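Local coordinates for phosphoinositol-specific phospholipase C (Pseudomonas sp., PDB 5FYP), which probably cleaves phosphoinositides in a calcium-dependent phospholipase C reaction, using a TIM-barrel-like fold, at residues V44-L49 / P113-L118; A24-Y29 / L279-R284. One frame throughout, in Å; residues are numbered along the deposited sequence.

Contact 1 (44-49 with 113-118) and contact 2 (24-29 with 279-284) are neighbouring strand pairs of one barrel, their centres about 9 Å apart. Strand 20-25 of contact 2 and strand 46-52 of contact 1 follow each other in the chain. They meet directly: Thr46 O lies 3.1 Å from Cys25 N, a probable hydrogen bond. Glu48 OE1 lies 2.9 Å from Asn27 N, also a probable hydrogen bond. Both contacts reach the same calcium ion. Contact 1 gives it Glu48, contact 2 gives it Asn27, and Asp50 and Asp119 are its other protein ligands. Two calcium-bound waters complete the set, and one of them also bonds His26 NE2.

Contact 1 (V44-L49 / P113-L118); sequences VRTLEL and PITLIL. With CA (calcium ion), chain I.
Thr46 and Thr115 lie side by side and point the same way, with OG1 of Thr46 3.6 Å from CB of Thr115. Both have chi1 near -60°, which sets each OG1 beside its own backbone N. Thr46 OG1 is hydrogen-bonded outside the pair, to Gln22 OE1. Thr115 OG1 bonds a water that also lies 2.8 Å from Pro113 O. On the same face, Glu48 crosses Ile117 obliquely. Its CG is anti to the backbone N (chi1 -178°) and packs 4.1 Å from Ile117 CB. The chain runs on extended and brings OE2 to the calcium ion at 2.4 Å. The other oxygen, OE1, forms a salt bridge with Arg260. The leucines fill the other face. Leu116 CD2 touches Leu47 CB at 3.8 Å. Leu49 and Leu118 lie side by side, methyl against methyl, with CD1 of Leu49 4.0 Å from CD2 of Leu118. Helix 94-107 covers Leu49 through Cys97 and Leu98. Four backbone hydrogen bonds, each 2.9 Å, hold the parallel register, from Thr115 N to Arg45 O through Leu49 N to Ile117 O. The two carboxylate oxygens of Glu48 thus have separate tasks. One binds the metal and the other meets an arginine, which probably fixes the rotation of the carboxylate.

Contact 2 (A24-Y29 / L279-R284); sequences ACHNCY and LSAYYR. With CA (calcium ion), chain I.
Ala24 pairs with Ala281 in parallel register: Ala24 N donates to Ser280 O at 2.8 Å, Tyr282 N donates to Ala24 O, and a weak bond from His26 N to Tyr282 O follows where the strands end. The side chains of Ala24 and Ala281 share one face of the sheet. Ala281 CB sits 3.5 Å from Cys25 O and also touches His26 CB. Beyond the strands, the main contact is an offset stack of His26 on Tyr283. The ring planes are 10° apart and the centroids 4.3 Å. CG of His26, anti to its backbone N (chi1 -171°), lies 3.6 Å from Tyr283 CE1. ND1 lies over the Tyr283 face, toward the rim, 3.4 Å from CZ. CE1 of His26 reaches past the ring to Tyr283 OH at 3.3 Å, while His26 CB makes a CH-pi contact over the same tyrosine. Both imidazole nitrogens bond water. ND1 holds a water that donates to Ala281 O, and NE2 bonds a calcium-bound water at 2.9 Å. The stack and these waters together would limit rotation of the imidazole. Next in the chain, Asn27 binds calcium; Cys25 and Cys28, on either side of it in sequence, form a disulfide. The CA-CB bond of Tyr282 points away, and its hydroxyl bonds Val267 O and His272 ND1. Strand 279-282 thus joins strand 20-25 as the last and first parallel strands of a TIM-barrel-like fold. The loop at the C-terminal end of strand 20-25 carries a metal-site residue, Asn27, as is usual for active sites in such barrels.

Contact 1 (V44-L49 / P113-L118)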
loop_
_atom_site.group_PDB
_atom_site.type_symbol
_atom_site.label_atom_id
_atom_site.label_comp_id
_atom_site.label_asym_id
_atom_site.label_seq_id
_atom_site.Cartn_x
_atom_site.Cartn_y
_atom_site.Cartn_z
ATOM N N VAL A 44 -7.107 -2.166 12.260
ATOM C CA VAL A 44 -7.006 -2.482 10.826
ATOM C C VAL A 44 -5.629 -3.074 10.528
ATOM O O VAL A 44 -4.723 -3.041 11.371
ATOM C CB VAL A 44 -7.288 -1.269 9.913
ATOM C CG1 VAL A 44 -8.729 -0.766 10.084
ATOM C CG2 VAL A 44 -6.301 -0.137 10.136
ATOM N N ARG A 45 -5.449 -3.555 9.293
ATOM C CA ARG A 45 -4.207 -4.127 8.794
ATOM C C ARG A 45 -3.664 -3.392 7.572
ATOM O O ARG A 45 -2.696 -3.846 6.990
ATOM C CB ARG A 45 -4.325 -5.633 8.525
ATOM C CG ARG A 45 -4.585 -6.454 9.771
ATOM C CD ARG A 45 -3.324 -6.791 10.525
ATOM N NE ARG A 45 -3.623 -7.398 11.848
ATOM C CZ ARG A 45 -3.904 -6.695 12.936
ATOM N NH1 ARG A 45 -3.929 -5.373 12.918
ATOM N NH2 ARG A 45 -4.154 -7.312 14.077
ATOM N N THR A 46 -4.254 -2.250 7.237
ATOM C CA THR A 46 -3.788 -1.431 6.097
ATOM C C THR A 46 -3.661 -0.011 6.568
ATOM O O THR A 46 -4.653 0.604 7.000
ATOM C CB THR A 46 -4.721 -1.596 4.893
ATOM O OG1 THR A 46 -4.700 -2.967 4.468
ATOM C CG2 THR A 46 -4.244 -0.745 3.716
ATOM N N LEU A 47 -2.438 0.515 6.460
ATOM C CA LEU A 47 -2.033 1.831 7.005
ATOM C C LEU A 47 -1.476 2.694 5.906
ATOM O O LEU A 47 -1.400 2.273 4.752
ATOM C CB LEU A 47 -0.957 1.649 8.117
ATOM C CG LEU A 47 -1.437 1.105 9.484
ATOM C CD1 LEU A 47 -2.164 -0.196 9.564
ATOM C CD2 LEU A 47 -0.262 1.135 10.423
ATOM N N GLU A 48 -1.135 3.943 6.225
ATOM C CA GLU A 48 -0.691 4.912 5.210
ATOM C C GLU A 48 0.317 5.867 5.826
ATOM O O GLU A 48 0.131 6.331 6.945
ATOM C CB GLU A 48 -1.865 5.700 4.632
ATOM C CG GLU A 48 -1.482 6.692 3.544
ATOM C CD GLU A 48 -2.660 7.280 2.799
ATOM O OE1 GLU A 48 -3.797 7.165 3.291
ATOM O OE2 GLU A 48 -2.425 7.881 1.711
ATOM N N LEU A 49 1.341 6.188 5.040
ATOM C CA LEU A 49 2.359 7.170 5.362
ATOM C C LEU A 49 2.542 8.097 4.181
ATOM O O LEU A 49 2.811 7.626 3.080
ATOM C CB LEU A 49 3.703 6.487 5.694
ATOM C CG LEU A 49 3.706 5.684 6.975
ATOM C CD1 LEU A 49 4.816 4.666 7.017
ATOM C CD2 LEU A 49 3.761 6.613 8.188
ATOM N N PRO A 113 -1.588 -10.312 6.970
ATOM C CA PRO A 113 -0.611 -9.466 6.299
ATOM C C PRO A 113 -0.931 -7.984 6.429
ATOM O O PRO A 113 -2.094 -7.579 6.281
ATOM C CB PRO A 113 -0.679 -9.929 4.846
ATOM C CG PRO A 113 -2.017 -10.611 4.729
ATOM C CD PRO A 113 -2.173 -11.297 6.060
ATOM N N ILE A 114 0.112 -7.195 6.680
ATOM C CA ILE A 114 -0.026 -5.738 6.799
ATOM C C ILE A 114 0.302 -5.095 5.459
ATOM O O ILE A 114 1.320 -5.428 4.874
ATOM C CB ILE A 114 0.909 -5.191 7.866
ATOM C CG1 ILE A 114 0.542 -5.738 9.239
ATOM C CG2 ILE A 114 0.929 -3.665 7.865
ATOM C CD1 ILE A 114 1.640 -5.569 10.277
ATOM N N THR A 115 -0.556 -4.196 5.022
ATOM C CA THR A 115 -0.321 -3.438 3.804
ATOM C C THR A 115 -0.065 -1.984 4.197
ATOM O O THR A 115 -0.861 -1.376 4.916
ATOM C CB THR A 115 -1.498 -3.546 2.830
ATOM O OG1 THR A 115 -1.696 -4.916 2.488
ATOM C CG2 THR A 115 -1.245 -2.792 1.542
ATOM N N LEU A 116 1.049 -1.434 3.732
ATOM C CA LEU A 116 1.434 -0.037 4.000
ATOM C C LEU A 116 1.427 0.745 2.706
ATOM O O LEU A 116 2.209 0.470 1.797
ATOM C CB LEU A 116 2.810 0.072 4.610
ATOM C CG LEU A 116 3.113 -0.602 5.882
ATOM C CD1 LEU A 116 4.519 -0.225 6.358
ATOM C CD2 LEU A 116 2.097 -0.244 6.954
ATOM N N ILE A 117 0.541 1.727 2.649
ATOM C CA ILE A 117 0.459 2.639 1.511
ATOM C C ILE A 117 1.451 3.768 1.762
ATOM O O ILE A 117 1.350 4.512 2.722
ATOM C CB ILE A 117 -0.976 3.221 1.388
ATOM C CG1 ILE A 117 -2.051 2.086 1.362
ATOM C CG2 ILE A 117 -1.098 4.195 0.218
ATOM C CD1 ILE A 117 -1.915 1.063 0.263
ATOM N N LEU A 118 2.455 3.851 0.891
ATOM C CA LEU A 118 3.525 4.834 0.964
ATOM C C LEU A 118 3.235 5.879 -0.103
ATOM O O LEU A 118 3.493 5.656 -1.288
ATOM C CB LEU A 118 4.874 4.154 0.806
ATOM C CG LEU A 118 5.125 2.999 1.789
ATOM C CD1 LEU A 118 6.448 2.333 1.475
ATOM C CD2 LEU A 118 5.065 3.441 3.225
HETATM CA CA CA I . -1.962 10.228 1.720
HETATM O O HOH W 1 -3.404 -5.905 4.522
HETATM O O HOH W 2 -4.095 10.588 0.674
HETATM O O HOH W 3 -2.237 12.621 1.499
#

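Contact 2 (A24-Y29 / L279-R284)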
loop_
_atom_site.group_PDB
_atom_site.type_symbol
_atom_site.label_atom_id
_atom_site.label_comp_id
_atom_site.label_asym_id
_atom_site.label_seq_id
_atom_site.Cartn_x
_atom_site.Cartn_y
_atom_site.Cartn_z
ATOM N N ALA A 24 -9.312 0.241 5.482
ATOM C CA ALA A 24 -7.964 0.797 5.542
ATOM C C ALA A 24 -8.048 2.167 6.180
ATOM O O ALA A 24 -9.086 2.831 6.171
ATOM C CB ALA A 24 -7.376 0.895 4.145
ATOM N N CYS A 25 -6.924 2.639 6.721
ATOM C CA CYS A 25 -6.892 4.008 7.187
ATOM C C CYS A 25 -6.700 4.965 6.015
ATOM O O CYS A 25 -6.304 4.564 4.962
ATOM C CB CYS A 25 -5.788 4.222 8.222
ATOM S SG CYS A 25 -4.198 4.669 7.540
ATOM N N HIS A 26 -6.953 6.242 6.256
ATOM C CA HIS A 26 -6.566 7.302 5.354
ATOM C C HIS A 26 -5.683 8.277 6.148
ATOM O O HIS A 26 -6.161 8.917 7.091
ATOM C CB HIS A 26 -7.778 8.003 4.760
ATOM C CG HIS A 26 -7.447 8.958 3.651
ATOM N ND1 HIS A 26 -8.431 9.527 2.894
ATOM C CD2 HIS A 26 -6.277 9.427 3.154
ATOM C CE1 HIS A 26 -7.881 10.332 1.998
ATOM N NE2 HIS A 26 -6.582 10.295 2.141
ATOM N N ASN A 27 -4.398 8.341 5.819
ATOM C CA ASN A 27 -3.483 9.280 6.468
ATOM C C ASN A 27 -3.398 9.089 7.979
ATOM O O ASN A 27 -3.239 10.061 8.742
ATOM C CB ASN A 27 -3.798 10.718 6.136
ATOM C CG ASN A 27 -3.464 11.084 4.702
ATOM O OD1 ASN A 27 -2.937 10.292 3.923
ATOM N ND2 ASN A 27 -3.858 12.236 4.344
ATOM N N CYS A 28 -3.417 7.835 8.443
ATOM C CA CYS A 28 -3.439 7.588 9.889
ATOM C C CYS A 28 -2.170 7.849 10.662
ATOM O O CYS A 28 -2.150 7.663 11.874
ATOM C CB CYS A 28 -3.941 6.202 10.222
ATOM S SG CYS A 28 -3.053 4.863 9.436
ATOM N N TYR A 29 -1.130 8.285 9.964
ATOM C CA TYR A 29 0.052 8.855 10.611
ATOM C C TYR A 29 -0.198 10.235 11.228
ATOM O O TYR A 29 0.616 10.724 12.017
ATOM C CB TYR A 29 1.196 8.961 9.571
ATOM C CG TYR A 29 0.945 10.013 8.530
ATOM C CD1 TYR A 29 1.251 11.343 8.788
ATOM C CD2 TYR A 29 0.296 9.728 7.340
ATOM C CE1 TYR A 29 0.922 12.333 7.879
ATOM C CE2 TYR A 29 -0.035 10.713 6.442
ATOM C CZ TYR A 29 0.275 12.029 6.735
ATOM O OH TYR A 29 -0.093 13.048 5.880
ATOM N N LEU A 279 -9.418 -2.349 -0.629
ATOM C CA LEU A 279 -8.947 -1.487 0.461
ATOM C C LEU A 279 -9.759 -0.195 0.440
ATOM O O LEU A 279 -9.599 0.621 -0.474
ATOM C CB LEU A 279 -7.450 -1.193 0.297
ATOM C CG LEU A 279 -6.532 -2.381 0.116
ATOM C CD1 LEU A 279 -5.102 -1.926 -0.163
ATOM C CD2 LEU A 279 -6.550 -3.381 1.270
ATOM N N SER A 280 -10.639 -0.024 1.418
ATOM C CA SER A 280 -11.477 1.158 1.507
ATOM C C SER A 280 -10.908 2.071 2.568
ATOM O O SER A 280 -10.937 1.734 3.757
ATOM C CB SER A 280 -12.910 0.782 1.898
ATOM O OG SER A 280 -13.550 0.083 0.855
ATOM N N ALA A 281 -10.353 3.214 2.137
ATOM C CA ALA A 281 -9.631 4.091 3.057
ATOM C C ALA A 281 -10.572 5.057 3.749
ATOM O O ALA A 281 -11.291 5.798 3.082
ATOM C CB ALA A 281 -8.575 4.847 2.299
ATOM N N TYR A 282 -10.520 5.066 5.076
ATOM C CA TYR A 282 -11.337 5.945 5.906
ATOM C C TYR A 282 -10.482 6.714 6.894
ATOM O O TYR A 282 -9.636 6.136 7.582
ATOM C CB TYR A 282 -12.333 5.155 6.729
ATOM C CG TYR A 282 -13.404 4.467 5.951
ATOM C CD1 TYR A 282 -13.225 3.170 5.498
ATOM C CD2 TYR A 282 -14.642 5.069 5.718
ATOM C CE1 TYR A 282 -14.223 2.504 4.818
ATOM C CE2 TYR A 282 -15.656 4.405 5.036
ATOM C CZ TYR A 282 -15.430 3.133 4.591
ATOM O OH TYR A 282 -16.416 2.442 3.957
ATOM N N TYR A 283 -10.759 8.007 7.031
ATOM C CA TYR A 283 -10.153 8.778 8.118
ATOM C C TYR A 283 -10.492 8.149 9.479
ATOM O O TYR A 283 -9.616 7.955 10.326
ATOM C CB TYR A 283 -10.624 10.214 8.073
ATOM C CG TYR A 283 -10.197 10.941 6.837
ATOM C CD1 TYR A 283 -8.843 11.215 6.602
ATOM C CD2 TYR A 283 -11.119 11.417 5.899
ATOM C CE1 TYR A 283 -8.431 11.920 5.481
ATOM C CE2 TYR A 283 -10.726 12.101 4.764
ATOM C CZ TYR A 283 -9.377 12.368 4.568
ATOM O OH TYR A 283 -8.959 13.090 3.478
ATOM N N ARG A 284 -11.779 7.870 9.668
ATOM C CA ARG A 284 -12.346 7.316 10.934
ATOM C C ARG A 284 -12.483 5.796 10.751
ATOM O O ARG A 284 -13.576 5.242 10.668
ATOM C CB ARG A 284 -13.669 7.978 11.274
ATOM C CG ARG A 284 -13.578 9.508 11.362
ATOM C CD ARG A 284 -14.924 10.217 11.503
ATOM N NE ARG A 284 -15.649 9.835 12.676
ATOM C CZ ARG A 284 -16.920 10.144 12.886
ATOM N NH1 ARG A 284 -17.686 10.808 11.957
ATOM N NH2 ARG A 284 -17.492 9.758 14.026
HETATM CA CA CA I . -1.962 10.228 1.720
HETATM O O HOH W 4 -10.997 8.522 2.736
HETATM O O HOH W 5 -6.938 7.509 9.344
HETATM O O HOH W 2 -4.095 10.588 0.674
HETATM O O HOH W 3 -2.237 12.621 1.499
#